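Local coordinates for coclaurine N-methyltransferase (Coptis japonica, PDB 6GKV), which transfers a methyl group from S-adenosyl-L-methionine to the ring nitrogen of coclaurine and related tetrahydroisoquinolines in plant alkaloid biosynthesis, at residues D244-T247 / E248-F251; K318-N321 / Y322-F326. All blocks are in the same frame, centred on the assembly; numbering follows the deposited sequence.

Contact 1 (D244-T247 / E248-F251); sequences DWFT and EYVF. With F2W (6,7-dimethoxy-2-methyl-1,2,3,4-tetrahydroisoquinolin-2-ium), chain D.
Trp-245 sends its indole alongside Tyr-249, both side chains pointing the same way. The indole CG is set between the backbone N and the carbonyl carbon (chi1 61°), and from there the six-membered ring turns its edge to the phenol face. The result is a T-shaped pair with ring centroids 5.2 Å apart and planes at 72°. CZ3 of Trp-245 makes the closest approach, 3.6 Å from Tyr-249 CD2 and displaced toward the rim of the ring. Leucines of helix 2-16 pack on both aromatics.

Phe-246 O takes a weak bond from Tyr-249 N, 3.2 Å long, while its ring only grazes the Tyr-249 ring. Thr-247 N donates to Asp-244 OD1 at 3.0 Å, arriving from above the carboxylate plane, and the same oxygen receives Phe-246 N more weakly; Asp-244 OD2 is also bonded to Leu-240 N. A water that donates to Asp-244 O and accepts from Glu-248 N links the backbone on the two sides of the helical 245-247 segment. From Thr-247 O two further waters lead to Phe-251, one accepting from its N and the other lying between Thr-247 O and Phe-251 O. Phe-251 then presents the edge of its ring to the bound N-methylheliamine, with CZ 3.5 Å from ligand CAB.

Acceptance by Asp-244 OD1 of the N-H three residues on is an Asx motif, here within the loop between strands 235-236 and 257-258 that contributes Phe-251 to the substrate pocket.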
ATOM      1  N   ASP A 244      19.698   7.114  20.872  1.00 54.19           N
ATOM      2  CA  ASP A 244      18.868   5.927  20.637  1.00 56.99           C
ATOM      3  C   ASP A 244      19.607   4.674  21.092  1.00 54.34           C
ATOM      4  O   ASP A 244      20.450   4.138  20.367  1.00 50.02           O
ATOM      5  CB  ASP A 244      18.493   5.819  19.154  1.00 54.71           C
ATOM      6  CG  ASP A 244      17.606   4.602  18.825  1.00 57.91           C
ATOM      7  OD1 ASP A 244      17.211   3.837  19.737  1.00 56.33           O
ATOM      8  OD2 ASP A 244      17.292   4.421  17.621  1.00 51.32           O
ATOM      9  N   TRP A 245      19.278   4.216  22.294  1.00 50.86           N
ATOM     10  CA  TRP A 245      19.854   2.999  22.849  1.00 46.95           C
ATOM     11  C   TRP A 245      18.978   1.784  22.536  1.00 49.06           C
ATOM     12  O   TRP A 245      19.444   0.649  22.585  1.00 63.08           O
ATOM     13  CB  TRP A 245      20.040   3.138  24.373  1.00 36.01           C
ATOM     14  CG  TRP A 245      18.768   3.352  25.059  1.00 37.89           C
ATOM     15  CD1 TRP A 245      18.166   4.556  25.307  1.00 48.23           C
ATOM     16  CD2 TRP A 245      17.879   2.355  25.544  1.00 42.72           C
ATOM     17  NE1 TRP A 245      16.950   4.365  25.932  1.00 53.83           N
ATOM     18  CE2 TRP A 245      16.743   2.994  26.094  1.00 48.95           C
ATOM     19  CE3 TRP A 245      17.917   0.946  25.583  1.00 36.17           C
ATOM     20  CZ2 TRP A 245      15.665   2.326  26.667  1.00 46.39           C
ATOM     21  CZ3 TRP A 245      16.838   0.252  26.164  1.00 43.70           C
ATOM     22  CH2 TRP A 245      15.724   0.946  26.684  1.00 42.55           C
ATOM     23  N   PHE A 246      17.714   2.026  22.190  1.00 41.36           N
ATOM     24  CA  PHE A 246      16.718   0.954  22.053  1.00 41.02           C
ATOM     25  C   PHE A 246      16.870   0.136  20.759  1.00 37.38           C
ATOM     26  O   PHE A 246      16.624  -1.087  20.728  1.00 38.18           O
ATOM     27  CB  PHE A 246      15.299   1.561  22.129  1.00 43.85           C
ATOM     28  CG  PHE A 246      14.176   0.559  21.887  1.00 36.40           C
ATOM     29  CD1 PHE A 246      13.792  -0.333  22.877  1.00 35.15           C
ATOM     30  CD2 PHE A 246      13.495   0.538  20.685  1.00 32.07           C
ATOM     31  CE1 PHE A 246      12.773  -1.245  22.663  1.00 31.00           C
ATOM     32  CE2 PHE A 246      12.493  -0.376  20.465  1.00 29.71           C
ATOM     33  CZ  PHE A 246      12.129  -1.262  21.459  1.00 31.94           C
ATOM     34  N   THR A 247      17.261   0.804  19.682  1.00 41.48           N
ATOM     35  CA  THR A 247      17.244   0.142  18.383  1.00 44.19           C
ATOM     36  C   THR A 247      18.204  -1.045  18.345  1.00 45.48           C
ATOM     37  O   THR A 247      17.884  -2.080  17.765  1.00 40.09           O
ATOM     38  CB  THR A 247      17.575   1.130  17.247  1.00 47.20           C
ATOM     39  OG1 THR A 247      16.621   2.204  17.269  1.00 54.52           O
ATOM     40  CG2 THR A 247      17.486   0.440  15.906  1.00 38.82           C
ATOM     41  N   GLU A 248      19.364  -0.923  18.992  1.00 54.36           N
ATOM     42  CA  GLU A 248      20.319  -2.040  19.018  1.00 49.40           C
ATOM     43  C   GLU A 248      20.355  -2.830  20.324  1.00 47.54           C
ATOM     44  O   GLU A 248      21.153  -3.745  20.466  1.00 47.72           O
ATOM     45  CB  GLU A 248      21.718  -1.534  18.699  1.00 46.30           C
ATOM     46  CG  GLU A 248      21.953  -1.359  17.221  1.00 51.32           C
ATOM     47  CD  GLU A 248      23.178  -0.536  16.918  1.00 57.45           C
ATOM     48  OE1 GLU A 248      23.877  -0.148  17.875  1.00 69.23           O
ATOM     49  OE2 GLU A 248      23.432  -0.263  15.725  1.00 58.57           O
ATOM     50  N   TYR A 249      19.498  -2.465  21.271  1.00 49.05           N
ATOM     51  CA  TYR A 249      19.358  -3.170  22.549  1.00 39.54           C
ATOM     52  C   TYR A 249      19.197  -4.685  22.373  1.00 40.95           C
ATOM     53  O   TYR A 249      19.841  -5.443  23.068  1.00 53.91           O
ATOM     54  CB  TYR A 249      18.154  -2.584  23.287  1.00 33.42           C
ATOM     55  CG  TYR A 249      17.731  -3.101  24.661  1.00 38.45           C
ATOM     56  CD1 TYR A 249      18.654  -3.422  25.680  1.00 39.68           C
ATOM     57  CD2 TYR A 249      16.376  -3.144  24.978  1.00 46.42           C
ATOM     58  CE1 TYR A 249      18.200  -3.834  26.959  1.00 34.87           C
ATOM     59  CE2 TYR A 249      15.922  -3.542  26.223  1.00 53.12           C
ATOM     60  CZ  TYR A 249      16.819  -3.879  27.214  1.00 47.73           C
ATOM     61  OH  TYR A 249      16.281  -4.261  28.433  1.00 47.87           O
ATOM     62  N   VAL A 250      18.347  -5.119  21.444  1.00 51.27           N
ATOM     63  CA  VAL A 250      17.965  -6.536  21.345  1.00 50.88           C
ATOM     64  C   VAL A 250      18.589  -7.272  20.148  1.00 54.36           C
ATOM     65  O   VAL A 250      19.176  -8.348  20.308  1.00 58.71           O
ATOM     66  CB  VAL A 250      16.436  -6.675  21.268  1.00 50.24           C
ATOM     67  CG1 VAL A 250      16.040  -8.038  20.766  1.00 54.65           C
ATOM     68  CG2 VAL A 250      15.830  -6.429  22.626  1.00 51.00           C
ATOM     69  N   PHE A 251      18.443  -6.694  18.958  1.00 47.94           N
ATOM     70  CA  PHE A 251      18.947  -7.286  17.727  1.00 42.38           C
ATOM     71  C   PHE A 251      20.275  -6.656  17.318  1.00 50.03           C
ATOM     72  O   PHE A 251      20.415  -5.435  17.359  1.00 49.98           O
ATOM     73  CB  PHE A 251      17.938  -7.123  16.588  1.00 40.17           C
ATOM     74  CG  PHE A 251      16.598  -7.741  16.870  1.00 52.87           C
ATOM     75  CD1 PHE A 251      15.593  -7.006  17.501  1.00 47.32           C
ATOM     76  CD2 PHE A 251      16.347  -9.061  16.520  1.00 49.25           C
ATOM     77  CE1 PHE A 251      14.374  -7.580  17.775  1.00 47.27           C
ATOM     78  CE2 PHE A 251      15.117  -9.639  16.786  1.00 46.38           C
ATOM     79  CZ  PHE A 251      14.131  -8.900  17.416  1.00 42.85           C
TER
HETATM   80  CAM F2W D 502      10.620  -8.793  20.436  1.00 42.62           C
HETATM   81  OAK F2W D 502      10.666  -7.886  19.310  1.00 40.22           O
HETATM   82  CAB F2W D 502      10.738  -8.591  18.135  1.00 40.37           C
HETATM   83  CAA F2W D 502      10.716  -9.990  18.074  1.00 46.93           C
HETATM   84  CAF F2W D 502      10.809 -10.599  16.825  1.00 47.90           C
HETATM   85  CAJ F2W D 502      10.757 -11.972  16.663  1.00 54.78           C
HETATM   86  CAI F2W D 502      11.382 -12.572  15.362  1.00 59.35           C
HETATM   87  NAH F2W D 502      10.647 -11.917  14.269  1.00 65.15           N
HETATM   88  CAO F2W D 502      11.448 -12.302  13.091  1.00 72.54           C
HETATM   89  CAG F2W D 502      11.032 -10.525  14.521  1.00 50.62           C
HETATM   90  CAE F2W D 502      10.837  -9.846  15.682  1.00 40.96           C
HETATM   91  CAD F2W D 502      10.892  -8.456  15.744  1.00 34.43           C
HETATM   92  CAC F2W D 502      10.801  -7.833  16.976  1.00 27.17           C
HETATM   93  OAL F2W D 502      10.837  -6.477  17.162  1.00 42.38           O
HETATM   94  CAN F2W D 502      10.900  -5.617  16.008  1.00 31.92           C
HETATM   95  O   HOH W   1      20.521   1.718  19.616  1.00 50.00           O
HETATM   96  O   HOH W   2      16.841  -4.196  18.931  1.00 35.13           O
HETATM   97  O   HOH W   3      19.550  -3.237  15.898  1.00 40.37           O

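Contact 2 (K318-N321 / Y322-F326); sequences KLIN and YWRGF. With F2W (6,7-dimethoxy-2-methyl-1,2,3,4-tetrahydroisoquinolin-2-ium), chain D.
Lys-318 to Phe-326 form consecutive turns within helix 313-335. Trp-323 N bonds to Leu-319 O, and Arg-324 N to Ile-320 O at 3.0 Å; the bond from Gly-325 N to Asn-321 O is nearly straight at the hydrogen (171°). Tyr-322 N is shared weakly between the carbonyls of Lys-318 and Leu-319.

Asn-321 and Arg-324 run side by side on one flank. The arginine chain is extended from CG to NE, which carries its guanidinium to the amide. There NH1 of Arg-324 donates to Asn-321 OD1 over 2.7 Å, the oxygen lying at the guanidinium edge, although the amide plane is turned 44° from it. Ile-320 CG1 sits over the centre of one guanidinium face, 4.0 Å above its plane, and NE forms a weak, long ion pair with Asp-296.

On another flank Leu-319 lies beside Trp-323, its CD1 4.1 Å from the indole NE1. Tyr-322 CE2 rests over the indole centre, and the tyrosine OH has a probable hydrogen-bond partner in Val-250 O. Trp-323 CZ3 is 3.6 Å above one face of the Phe-326 ring; ligand methyl CAM approaches the opposite face.

The asparagine therefore uses both polar atoms of its amide, OD1 to Arg-324 and ND2 to Glu-15 O of helix 2-16, whereas Trp-323 CZ3, over the centre of the Phe-326 face, backs the dimethoxy end of the substrate pocket.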
ATOM      1  N   LYS A 318      23.850 -11.492  32.599  1.00 50.34           N
ATOM      2  CA  LYS A 318      23.696 -10.674  31.398  1.00 48.31           C
ATOM      3  C   LYS A 318      22.742 -11.348  30.413  1.00 50.95           C
ATOM      4  O   LYS A 318      21.939 -10.682  29.759  1.00 46.34           O
ATOM      5  CB  LYS A 318      25.044 -10.399  30.722  1.00 45.93           C
ATOM      6  CG  LYS A 318      25.971  -9.436  31.509  1.00 63.01           C
ATOM      7  CD  LYS A 318      27.281  -9.151  30.740  1.00 61.65           C
ATOM      8  CE  LYS A 318      28.201  -8.177  31.474  1.00 66.70           C
ATOM      9  NZ  LYS A 318      29.434  -8.812  32.071  1.00 71.51           N
ATOM     10  N   LEU A 319      22.803 -12.674  30.347  1.00 49.93           N
ATOM     11  CA  LEU A 319      22.036 -13.403  29.354  1.00 47.09           C
ATOM     12  C   LEU A 319      20.551 -13.441  29.687  1.00 52.25           C
ATOM     13  O   LEU A 319      19.705 -13.306  28.796  1.00 56.61           O
ATOM     14  CB  LEU A 319      22.582 -14.818  29.208  1.00 43.21           C
ATOM     15  CG  LEU A 319      22.008 -15.638  28.058  1.00 44.91           C
ATOM     16  CD1 LEU A 319      22.084 -14.869  26.743  1.00 44.03           C
ATOM     17  CD2 LEU A 319      22.780 -16.942  27.986  1.00 43.33           C
ATOM     18  N   ILE A 320      20.219 -13.629  30.960  1.00 47.62           N
ATOM     19  CA  ILE A 320      18.814 -13.656  31.347  1.00 43.60           C
ATOM     20  C   ILE A 320      18.190 -12.254  31.163  1.00 50.98           C
ATOM     21  O   ILE A 320      17.051 -12.124  30.733  1.00 55.27           O
ATOM     22  CB  ILE A 320      18.643 -14.170  32.792  1.00 41.49           C
ATOM     23  CG1 ILE A 320      17.205 -14.003  33.273  1.00 60.66           C
ATOM     24  CG2 ILE A 320      19.526 -13.419  33.734  1.00 45.40           C
ATOM     25  CD1 ILE A 320      16.228 -14.940  32.608  1.00 72.88           C
ATOM     26  N   ASN A 321      18.950 -11.201  31.441  1.00 51.12           N
ATOM     27  CA  ASN A 321      18.433  -9.856  31.259  1.00 48.38           C
ATOM     28  C   ASN A 321      18.401  -9.480  29.783  1.00 52.41           C
ATOM     29  O   ASN A 321      17.716  -8.531  29.377  1.00 38.63           O
ATOM     30  CB  ASN A 321      19.262  -8.861  32.059  1.00 35.71           C
ATOM     31  CG  ASN A 321      18.984  -8.954  33.534  1.00 44.22           C
ATOM     32  OD1 ASN A 321      17.822  -8.952  33.944  1.00 47.73           O
ATOM     33  ND2 ASN A 321      20.042  -9.055  34.351  1.00 48.67           N
ATOM     34  N   TYR A 322      19.157 -10.227  28.979  1.00 54.39           N
ATOM     35  CA  TYR A 322      19.068 -10.065  27.542  1.00 48.50           C
ATOM     36  C   TYR A 322      17.671 -10.476  27.118  1.00 51.97           C
ATOM     37  O   TYR A 322      16.991  -9.774  26.373  1.00 58.34           O
ATOM     38  CB  TYR A 322      20.096 -10.910  26.776  1.00 43.09           C
ATOM     39  CG  TYR A 322      19.729 -10.919  25.305  1.00 41.20           C
ATOM     40  CD1 TYR A 322      20.108  -9.866  24.482  1.00 37.97           C
ATOM     41  CD2 TYR A 322      18.946 -11.938  24.754  1.00 37.34           C
ATOM     42  CE1 TYR A 322      19.744  -9.827  23.154  1.00 45.56           C
ATOM     43  CE2 TYR A 322      18.566 -11.903  23.408  1.00 42.64           C
ATOM     44  CZ  TYR A 322      18.979 -10.843  22.619  1.00 44.08           C
ATOM     45  OH  TYR A 322      18.645 -10.777  21.295  1.00 40.48           O
ATOM     46  N   TRP A 323      17.263 -11.651  27.580  1.00 43.08           N
ATOM     47  CA  TRP A 323      15.998 -12.199  27.161  1.00 35.57           C
ATOM     48  C   TRP A 323      14.831 -11.379  27.742  1.00 47.01           C
ATOM     49  O   TRP A 323      13.799 -11.206  27.087  1.00 37.37           O
ATOM     50  CB  TRP A 323      15.928 -13.677  27.539  1.00 26.88           C
ATOM     51  CG  TRP A 323      16.675 -14.499  26.493  1.00 49.93           C
ATOM     52  CD1 TRP A 323      17.861 -15.172  26.657  1.00 54.69           C
ATOM     53  CD2 TRP A 323      16.325 -14.661  25.114  1.00 56.68           C
ATOM     54  NE1 TRP A 323      18.246 -15.765  25.473  1.00 57.53           N
ATOM     55  CE2 TRP A 323      17.305 -15.464  24.498  1.00 61.90           C
ATOM     56  CE3 TRP A 323      15.245 -14.222  24.322  1.00 60.04           C
ATOM     57  CZ2 TRP A 323      17.260 -15.840  23.157  1.00 66.76           C
ATOM     58  CZ3 TRP A 323      15.191 -14.591  22.983  1.00 56.93           C
ATOM     59  CH2 TRP A 323      16.190 -15.388  22.414  1.00 60.17           C
ATOM     60  N   ARG A 324      15.016 -10.827  28.937  1.00 49.96           N
ATOM     61  CA  ARG A 324      14.035  -9.898  29.505  1.00 44.93           C
ATOM     62  C   ARG A 324      13.842  -8.694  28.605  1.00 41.36           C
ATOM     63  O   ARG A 324      12.726  -8.389  28.233  1.00 52.91           O
ATOM     64  CB  ARG A 324      14.461  -9.438  30.894  1.00 48.59           C
ATOM     65  CG  ARG A 324      14.232 -10.476  31.971  1.00 45.13           C
ATOM     66  CD  ARG A 324      14.986 -10.113  33.244  1.00 41.22           C
ATOM     67  NE  ARG A 324      14.636 -11.020  34.323  1.00 44.07           N
ATOM     68  CZ  ARG A 324      15.305 -11.120  35.464  1.00 52.03           C
ATOM     69  NH1 ARG A 324      16.380 -10.370  35.674  1.00 52.65           N
ATOM     70  NH2 ARG A 324      14.905 -11.984  36.387  1.00 46.76           N
ATOM     71  N   GLY A 325      14.929  -8.025  28.231  1.00 39.76           N
ATOM     72  CA  GLY A 325      14.864  -6.919  27.279  1.00 37.07           C
ATOM     73  C   GLY A 325      14.328  -7.299  25.902  1.00 43.93           C
ATOM     74  O   GLY A 325      13.820  -6.458  25.171  1.00 43.28           O
ATOM     75  N   PHE A 326      14.463  -8.565  25.527  1.00 47.54           N
ATOM     76  CA  PHE A 326      13.874  -9.058  24.288  1.00 45.39           C
ATOM     77  C   PHE A 326      12.371  -8.880  24.356  1.00 40.05           C
ATOM     78  O   PHE A 326      11.749  -8.237  23.522  1.00 50.43           O
ATOM     79  CB  PHE A 326      14.219 -10.534  24.107  1.00 45.14           C
ATOM     80  CG  PHE A 326      13.765 -11.121  22.813  1.00 46.90           C
ATOM     81  CD1 PHE A 326      14.599 -11.095  21.697  1.00 52.20           C
ATOM     82  CD2 PHE A 326      12.528 -11.734  22.711  1.00 43.59           C
ATOM     83  CE1 PHE A 326      14.198 -11.659  20.495  1.00 44.49           C
ATOM     84  CE2 PHE A 326      12.118 -12.288  21.515  1.00 46.15           C
ATOM     85  CZ  PHE A 326      12.957 -12.250  20.408  1.00 44.26           C
TER
HETATM   86  CAM F2W D 502      10.620  -8.793  20.436  1.00 42.62           C
HETATM   87  OAK F2W D 502      10.666  -7.886  19.310  1.00 40.22           O
HETATM   88  CAB F2W D 502      10.738  -8.591  18.135  1.00 40.37           C
HETATM   89  CAA F2W D 502      10.716  -9.990  18.074  1.00 46.93           C
HETATM   90  CAF F2W D 502      10.809 -10.599  16.825  1.00 47.90           C
HETATM   91  CAJ F2W D 502      10.757 -11.972  16.663  1.00 54.78           C
HETATM   92  CAI F2W D 502      11.382 -12.572  15.362  1.00 59.35           C
HETATM   93  NAH F2W D 502      10.647 -11.917  14.269  1.00 65.15           N
HETATM   94  CAO F2W D 502      11.448 -12.302  13.091  1.00 72.54           C
HETATM   95  CAG F2W D 502      11.032 -10.525  14.521  1.00 50.62           C
HETATM   96  CAE F2W D 502      10.837  -9.846  15.682  1.00 40.96           C
HETATM   97  CAD F2W D 502      10.892  -8.456  15.744  1.00 34.43           C
HETATM   98  CAC F2W D 502      10.801  -7.833  16.976  1.00 27.17           C
HETATM   99  OAL F2W D 502      10.837  -6.477  17.162  1.00 42.38           O
HETATM  100  CAN F2W D 502      10.900  -5.617  16.008  1.00 31.92           C

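In the fold
The two contacts follow one another along the chain, contact 1 in the loop between strands 235-236 and 257-258 and contact 2 on helix 313-335, with centres about 13 Å apart on the same side of the chain's centre. They meet directly: Val-250 O lies 2.7 Å from Tyr-322 OH, and the Val-250 side chain packs on Gly-325 and Phe-326. Each also touches N-methylheliamine, so loop and helix together line part of the substrate site, whose ligand is further bonded to Glu-198. S-adenosyl-L-homocysteine lies farther on, about 8 Å from the side chain of Phe-251 and about 10 Å from that of Trp-323.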